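Local atomic coordinates of Mll8193 protein (Mesorhizobium loti, PDB entry 3FH1), a protein that is of unknown function but adopts the NTF2-like fold of the SnoaL-like family, whose cone-shaped framework often encloses a ligand-binding pocket. Residues A61-Q64 against A65-L69. Sequence-based numbering, arbitrary orientation.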
loop_
_atom_site.group_PDB
_atom_site.type_symbol
_atom_site.label_atom_id
_atom_site.label_comp_id
_atom_site.label_asym_id
_atom_site.label_seq_id
_atom_site.Cartn_x
_atom_site.Cartn_y
_atom_site.Cartn_z
ATOM N N ALA A 61 17.303 -3.589 8.456
ATOM C CA ALA A 61 18.031 -4.194 7.338
ATOM C C ALA A 61 18.744 -5.462 7.742
ATOM O O ALA A 61 19.432 -5.509 8.766
ATOM C CB ALA A 61 19.047 -3.202 6.786
ATOM N N GLY A 62 18.674 -6.451 6.868
ATOM C CA GLY A 62 19.297 -7.730 7.098
ATOM C C GLY A 62 18.345 -8.719 7.719
ATOM O O GLY A 62 17.454 -8.356 8.484
ATOM N N ARG A 63 18.555 -9.983 7.426
ATOM C CA ARG A 63 17.669 -11.023 7.912
ATOM C C ARG A 63 17.490 -10.983 9.438
ATOM O O ARG A 63 16.380 -11.114 9.934
ATOM C CB ARG A 63 18.156 -12.410 7.499
ATOM C CG ARG A 63 17.265 -13.531 8.039
ATOM C CD ARG A 63 17.789 -14.915 7.685
ATOM N NE ARG A 63 17.760 -15.168 6.273
ATOM C CZ ARG A 63 18.814 -15.371 5.485
ATOM N NH1 ARG A 63 20.064 -15.461 5.923
ATOM N NH2 ARG A 63 18.591 -15.558 4.203
ATOM N N GLN A 64 18.580 -10.774 10.184
ATOM C CA GLN A 64 18.488 -10.826 11.634
ATOM C C GLN A 64 17.516 -9.778 12.181
ATOM O O GLN A 64 16.643 -10.072 13.023
ATOM C CB GLN A 64 19.869 -10.652 12.233
ATOM C CG GLN A 64 19.910 -10.714 13.722
ATOM C CD GLN A 64 21.300 -10.455 14.267
ATOM O OE1 GLN A 64 21.858 -9.345 14.116
ATOM N NE2 GLN A 64 21.849 -11.434 14.926
ATOM N N ALA A 65 17.719 -8.529 11.757
ATOM C CA ALA A 65 16.871 -7.396 12.191
ATOM C C ALA A 65 15.406 -7.637 11.802
ATOM O O ALA A 65 14.498 -7.295 12.560
ATOM C CB ALA A 65 17.369 -6.093 11.578
ATOM N N CYS A 66 15.203 -8.150 10.592
ATOM C CA CYS A 66 13.837 -8.358 10.089
ATOM C C CYS A 66 13.165 -9.478 10.872
ATOM O O CYS A 66 12.038 -9.322 11.304
ATOM C CB CYS A 66 13.831 -8.638 8.609
ATOM S SG CYS A 66 14.388 -7.210 7.651
ATOM N N VAL A 67 13.858 -10.597 11.076
ATOM C CA VAL A 67 13.340 -11.688 11.952
ATOM C C VAL A 67 13.045 -11.178 13.357
ATOM O O VAL A 67 11.963 -11.452 13.912
ATOM C CB VAL A 67 14.284 -12.932 12.025
ATOM C CG1 VAL A 67 13.789 -13.901 13.142
ATOM C CG2 VAL A 67 14.352 -13.618 10.589
ATOM N N GLN A 68 13.948 -10.389 13.931
ATOM C CA GLN A 68 13.741 -9.947 15.308
ATOM C C GLN A 68 12.469 -9.094 15.399
ATOM O O GLN A 68 11.690 -9.263 16.350
ATOM C CB GLN A 68 14.927 -9.155 15.812
ATOM C CG GLN A 68 14.861 -8.784 17.280
ATOM C CD GLN A 68 16.216 -8.219 17.762
ATOM O OE1 GLN A 68 17.293 -8.790 17.481
ATOM N NE2 GLN A 68 16.162 -7.090 18.458
ATOM N N LEU A 69 12.278 -8.176 14.456
ATOM C CA LEU A 69 11.154 -7.262 14.504
ATOM C C LEU A 69 9.849 -8.017 14.317
ATOM O O LEU A 69 8.935 -7.909 15.116
ATOM C CB LEU A 69 11.261 -6.153 13.480
ATOM C CG LEU A 69 10.061 -5.149 13.379
ATOM C CD1 LEU A 69 9.970 -4.327 14.593
ATOM C CD2 LEU A 69 10.152 -4.276 12.149
HETATM O O HOH W 1 20.187 -7.549 10.453
#
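Gly-62 and Cys-66 meet through the first backbone bond of helix 63-75, in a compact example of how a helix N-terminus is finished when the N-cap residue is a glycine. Cys-66 N donates to Gly-62 O over 3.1 Å, and the next bond, one residue on, runs from Val-67 N to Arg-63 O at 2.8 Å, nearly straight (173° at the hydrogen). Gln-68 N reaches Gln-64 O at 2.9 Å, its donor tilted out of the carbonyl plane. With no side chain at Gly-62 to serve as a cap, a water supplies one link: it accepts from Ala-65 N at 3.0 Å and donates to Ala-61 O, bridging the first turn to the last residue of strand 59-61. The methyl of Ala-65 lies over that same carbonyl, Ala-65 CB standing 3.5 Å from Ala-61 O. The positive phi of Gly-62 (94°), a conformation that glycine tolerates because it carries no CB to crowd the preceding carbonyl oxygen, swings the chain from the strand into the helix.

Arg-63 and Val-67 run alongside each other one turn apart, CG of the former against CG2 of the latter. The arginine chain leaves extended, CG anti to the backbone N, then bends at chi3, and its NE donates to Ile-42 O. Backbone bonds between Gly-62 and Cys-46 and between Arg-63 and Glu-44 tie the helix start to the beginning of strand 46-49 and the residues just before it. Cys-66 turns inward onto Ile-42, Cys-46 and Ile-48, with its sulfur beside the backbone N (chi1 -66°), which sets Cys-66 SG 3.4 Å from Gly-62 O.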